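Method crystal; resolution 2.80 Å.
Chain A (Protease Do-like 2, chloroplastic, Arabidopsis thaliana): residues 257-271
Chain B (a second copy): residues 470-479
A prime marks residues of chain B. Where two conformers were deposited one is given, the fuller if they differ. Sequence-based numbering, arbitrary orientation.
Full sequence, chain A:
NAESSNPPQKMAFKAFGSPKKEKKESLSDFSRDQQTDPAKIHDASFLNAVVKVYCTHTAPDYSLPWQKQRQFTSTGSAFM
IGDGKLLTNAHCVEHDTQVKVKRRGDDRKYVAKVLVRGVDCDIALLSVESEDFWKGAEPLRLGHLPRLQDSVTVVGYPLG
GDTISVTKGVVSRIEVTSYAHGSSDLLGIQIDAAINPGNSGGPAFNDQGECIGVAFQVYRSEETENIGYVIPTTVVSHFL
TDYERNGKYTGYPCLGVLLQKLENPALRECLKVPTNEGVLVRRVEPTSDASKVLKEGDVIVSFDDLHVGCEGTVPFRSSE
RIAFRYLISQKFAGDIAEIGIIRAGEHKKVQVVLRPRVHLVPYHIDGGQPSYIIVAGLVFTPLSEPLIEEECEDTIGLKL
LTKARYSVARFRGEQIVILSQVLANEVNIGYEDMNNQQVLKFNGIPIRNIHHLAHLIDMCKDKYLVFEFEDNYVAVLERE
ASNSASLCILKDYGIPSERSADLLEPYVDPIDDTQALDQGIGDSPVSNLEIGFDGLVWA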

# COMPACT_ATOMS: atom_id res chain seq x y z
N VAL A 257 -27.70 29.02 -17.09
CA VAL A 257 -28.70 28.97 -16.02
C VAL A 257 -28.48 27.76 -15.10
O VAL A 257 -28.03 26.70 -15.55
CB VAL A 257 -30.12 28.98 -16.64
CG1 VAL A 257 -30.84 27.65 -16.41
CG2 VAL A 257 -30.91 30.14 -16.11
N LEU A 258 -28.78 27.91 -13.80
CA LEU A 258 -28.59 26.83 -12.82
C LEU A 258 -29.95 26.29 -12.37
O LEU A 258 -30.78 27.05 -11.86
CB LEU A 258 -27.76 27.33 -11.62
CG LEU A 258 -26.95 26.42 -10.67
CD1 LEU A 258 -27.53 26.37 -9.27
CD2 LEU A 258 -26.77 25.02 -11.21
N LEU A 259 -30.17 24.99 -12.56
CA LEU A 259 -31.52 24.41 -12.54
C LEU A 259 -31.81 23.38 -11.44
O LEU A 259 -30.98 22.54 -11.15
CB LEU A 259 -31.83 23.76 -13.90
CG LEU A 259 -31.84 24.71 -15.10
CD1 LEU A 259 -31.93 23.93 -16.39
CD2 LEU A 259 -32.99 25.68 -14.96
N GLN A 260 -33.00 23.46 -10.87
CA GLN A 260 -33.50 22.47 -9.93
C GLN A 260 -34.72 21.73 -10.52
O GLN A 260 -35.66 22.36 -11.02
CB GLN A 260 -33.90 23.15 -8.62
CG GLN A 260 -34.27 22.18 -7.51
CD GLN A 260 -34.63 22.88 -6.21
OE1 GLN A 260 -34.14 23.98 -5.92
NE2 GLN A 260 -35.49 22.24 -5.42
N LYS A 261 -34.71 20.40 -10.47
CA LYS A 261 -35.85 19.62 -10.92
C LYS A 261 -36.97 19.87 -9.94
O LYS A 261 -36.71 20.22 -8.79
CB LYS A 261 -35.51 18.14 -10.92
CG LYS A 261 -34.31 17.76 -11.80
CD LYS A 261 -33.98 16.28 -11.69
CE LYS A 261 -32.72 15.93 -12.50
NZ LYS A 261 -32.37 14.48 -12.42
N LEU A 262 -38.22 19.73 -10.37
CA LEU A 262 -39.27 19.67 -9.37
C LEU A 262 -39.91 18.29 -9.39
O LEU A 262 -40.83 18.04 -10.16
CB LEU A 262 -40.32 20.73 -9.71
CG LEU A 262 -39.74 22.04 -10.26
CD1 LEU A 262 -40.77 22.84 -11.02
CD2 LEU A 262 -39.17 22.88 -9.14
N GLU A 263 -39.51 17.44 -8.45
CA GLU A 263 -40.11 16.12 -8.31
C GLU A 263 -41.11 16.14 -7.16
O GLU A 263 -41.81 15.16 -6.92
CB GLU A 263 -39.04 15.05 -8.07
CG GLU A 263 -39.57 13.61 -8.08
CD GLU A 263 -38.54 12.57 -7.64
OE1 GLU A 263 -37.34 12.73 -7.96
OE2 GLU A 263 -38.94 11.60 -6.96
N ASN A 264 -41.17 17.26 -6.46
CA ASN A 264 -41.99 17.34 -5.26
C ASN A 264 -43.29 18.09 -5.49
O ASN A 264 -43.28 19.26 -5.86
CB ASN A 264 -41.22 17.97 -4.10
CG ASN A 264 -41.80 17.61 -2.75
OD1 ASN A 264 -42.64 18.32 -2.21
ND2 ASN A 264 -41.36 16.47 -2.21
N PRO A 265 -44.42 17.42 -5.24
CA PRO A 265 -45.71 18.02 -5.58
C PRO A 265 -45.90 19.29 -4.78
O PRO A 265 -46.41 20.28 -5.30
CB PRO A 265 -46.72 16.96 -5.14
CG PRO A 265 -45.93 15.71 -4.91
CD PRO A 265 -44.58 16.17 -4.48
N ALA A 266 -45.48 19.27 -3.52
CA ALA A 266 -45.62 20.45 -2.69
C ALA A 266 -44.91 21.60 -3.38
O ALA A 266 -45.47 22.68 -3.52
CB ALA A 266 -45.06 20.22 -1.31
N LEU A 267 -43.69 21.34 -3.83
CA LEU A 267 -42.87 22.36 -4.48
C LEU A 267 -43.60 22.96 -5.68
O LEU A 267 -43.56 24.17 -5.90
CB LEU A 267 -41.54 21.75 -4.94
CG LEU A 267 -40.26 22.57 -5.05
CD1 LEU A 267 -39.31 21.85 -5.98
CD2 LEU A 267 -40.48 23.99 -5.54
N ARG A 268 -44.27 22.12 -6.46
CA ARG A 268 -44.96 22.58 -7.65
C ARG A 268 -46.18 23.44 -7.29
O ARG A 268 -46.37 24.53 -7.84
CB ARG A 268 -45.36 21.40 -8.55
CG ARG A 268 -44.17 20.62 -9.10
CD ARG A 268 -44.57 19.73 -10.26
NE ARG A 268 -45.54 18.71 -9.87
CZ ARG A 268 -45.25 17.43 -9.65
NH1 ARG A 268 -44.00 17.00 -9.78
NH2 ARG A 268 -46.21 16.59 -9.29
N GLU A 269 -47.01 22.95 -6.38
CA GLU A 269 -48.16 23.70 -5.93
C GLU A 269 -47.71 25.11 -5.59
O GLU A 269 -48.28 26.09 -6.05
CB GLU A 269 -48.75 23.07 -4.68
CG GLU A 269 -49.92 22.14 -4.89
CD GLU A 269 -50.70 21.94 -3.60
OE1 GLU A 269 -50.16 22.30 -2.53
OE2 GLU A 269 -51.84 21.44 -3.65
N CYS A 270 -46.67 25.19 -4.77
CA CYS A 270 -46.15 26.47 -4.30
C CYS A 270 -45.83 27.38 -5.47
O CYS A 270 -46.09 28.58 -5.43
CB CYS A 270 -44.90 26.24 -3.45
SG CYS A 270 -44.36 27.66 -2.49
N LEU A 271 -45.28 26.81 -6.53
CA LEU A 271 -44.86 27.58 -7.68
C LEU A 271 -45.97 27.77 -8.70
O LEU A 271 -45.79 28.45 -9.71
CB LEU A 271 -43.65 26.93 -8.34
CG LEU A 271 -42.33 27.16 -7.61
CD1 LEU A 271 -41.26 26.22 -8.15
CD2 LEU A 271 -41.92 28.63 -7.72
N GLU B 470 -27.68 26.32 0.77
CA GLU B 470 -26.50 27.05 0.33
C GLU B 470 -26.39 27.18 -1.18
O GLU B 470 -26.06 28.25 -1.69
CB GLU B 470 -25.23 26.40 0.90
CG GLU B 470 -23.91 26.98 0.38
CD GLU B 470 -23.64 28.42 0.81
OE1 GLU B 470 -24.56 29.09 1.33
OE2 GLU B 470 -22.49 28.88 0.63
N ASP B 471 -26.66 26.09 -1.90
CA ASP B 471 -26.61 26.10 -3.36
C ASP B 471 -27.65 27.05 -3.97
O ASP B 471 -27.61 27.35 -5.16
CB ASP B 471 -26.80 24.67 -3.90
N ASN B 472 -28.56 27.54 -3.14
CA ASN B 472 -29.76 28.23 -3.59
C ASN B 472 -30.85 27.20 -3.89
O ASN B 472 -31.97 27.55 -4.26
CB ASN B 472 -29.48 29.15 -4.78
CG ASN B 472 -30.54 30.25 -4.91
OD1 ASN B 472 -31.26 30.56 -3.96
ND2 ASN B 472 -30.62 30.84 -6.09
N TYR B 473 -30.50 25.93 -3.72
CA TYR B 473 -31.48 24.85 -3.69
C TYR B 473 -32.61 25.17 -2.70
O TYR B 473 -32.36 25.70 -1.62
CB TYR B 473 -30.78 23.55 -3.28
CG TYR B 473 -31.60 22.30 -3.53
CD1 TYR B 473 -31.35 21.50 -4.64
CD2 TYR B 473 -32.62 21.92 -2.66
CE1 TYR B 473 -32.09 20.36 -4.88
CE2 TYR B 473 -33.37 20.77 -2.89
CZ TYR B 473 -33.10 19.99 -4.01
OH TYR B 473 -33.83 18.85 -4.25
N VAL B 474 -33.85 24.85 -3.07
CA VAL B 474 -35.01 25.08 -2.20
C VAL B 474 -35.87 23.84 -2.00
O VAL B 474 -36.38 23.27 -2.96
CB VAL B 474 -35.95 26.19 -2.75
CG1 VAL B 474 -35.98 26.17 -4.26
CG2 VAL B 474 -37.35 26.00 -2.20
N ALA B 475 -36.06 23.44 -0.75
CA ALA B 475 -36.96 22.34 -0.45
C ALA B 475 -38.26 22.89 0.09
O ALA B 475 -38.26 23.60 1.10
CB ALA B 475 -36.34 21.41 0.57
N VAL B 476 -39.36 22.58 -0.58
CA VAL B 476 -40.65 23.00 -0.07
C VAL B 476 -41.40 21.78 0.42
O VAL B 476 -41.40 20.74 -0.23
CB VAL B 476 -41.49 23.74 -1.13
CG1 VAL B 476 -42.96 23.71 -0.75
CG2 VAL B 476 -41.01 25.18 -1.27
N LEU B 477 -42.02 21.93 1.59
CA LEU B 477 -42.82 20.85 2.16
C LEU B 477 -44.13 21.40 2.68
O LEU B 477 -44.20 22.57 3.06
CB LEU B 477 -42.06 20.17 3.29
CG LEU B 477 -40.84 19.42 2.77
CD1 LEU B 477 -39.57 20.01 3.34
CD2 LEU B 477 -40.97 17.96 3.11
N GLU B 478 -45.15 20.55 2.70
CA GLU B 478 -46.46 20.96 3.21
C GLU B 478 -46.59 20.69 4.72
O GLU B 478 -46.42 19.56 5.18
CB GLU B 478 -47.56 20.23 2.45
CG GLU B 478 -48.81 21.06 2.27
CD GLU B 478 -50.04 20.22 1.99
OE1 GLU B 478 -51.10 20.51 2.59
OE2 GLU B 478 -49.94 19.28 1.16
N ARG B 479 -46.90 21.74 5.49
CA ARG B 479 -46.94 21.64 6.95
C ARG B 479 -47.78 20.48 7.48
O ARG B 479 -47.29 19.66 8.25
CB ARG B 479 -47.43 22.95 7.58
CG ARG B 479 -46.31 23.86 8.05
CD ARG B 479 -46.80 24.96 8.97
NE ARG B 479 -47.54 24.42 10.10
CZ ARG B 479 -48.85 24.55 10.25
NH1 ARG B 479 -49.56 25.22 9.36
NH2 ARG B 479 -49.45 24.03 11.31

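This is a mixed contact between two copies of the protease, in which one glutamine side chain bonds to the backbone of a strand in the partner while a short helix lays small and branched apolar side chains across the same strand. The helix that starts at Pro265 in chain A runs nearly perpendicular to strand 474-478 of chain B: their directions differ by 94° and their axes approach to 6.7 Å. The backbones come closest where the CA atoms of Leu267 and Val476′ lie 5.0 Å apart; there the CA-to-CB bond of Leu267 points sideways, and that of Val476′ points toward chain A.

The polar half belongs to Gln260, on the chain A strand. Its side chain is extended, with chi1 and chi2 both t, and its amide reaches the backbone of Val474′. Gln260 NE2 donates to Val474′ O at 2.8 Å, and Val474′ N donates to Gln260 OE1 at 3.0 Å; both bonds are almost straight, at 174° and 169°. A primary amide suits this place because it carries a donor and an acceptor side by side, and so can satisfy both the N-H and the C=O of a single residue, much as a neighbouring strand would. The same amide lies over one face of the Tyr473′ ring, with Gln260 NE2 3.6 Å from Tyr473′ CZ, so the aromatic ring packs against the group that makes the bonds.

The apolar half centres on Val476′. Three helix residues meet it: Ala266 CB lies 4.1 Å from Val476′ CG1, Cys270 CB lies 4.2 Å from Val476′ CG1, and Leu267 CG lies 4.3 Å from Val476′ CB. Val476′ is buried, and its branched, wholly apolar side chain offers hydrocarbon to all three neighbours without leaving a polar group unpaired; Leu267, also buried, adds a further apolar surface, and Cys270 meets the valine through its CB methylene. Ala266 and Cys270 are one helical turn apart, linked by the backbone bond from Cys270 N to Ala266 O, and therefore face the strand together. The single methyl of Ala266 lies close to the strand backbone, with Ala266 CB 4.0 Å from Glu478′ N. Alternation along the strand turns Ala475′ and Leu477′ away, leaving Val476′ and Glu478′ directed toward the helix.

Asn264 caps the helix: Asn264 OD1 accepts a weak bond of 3.3 Å from Ala266 N, an amide in the first turn. That oxygen also comes within 3.4 Å of Val476′ O, but both are acceptors, so this is proximity alone.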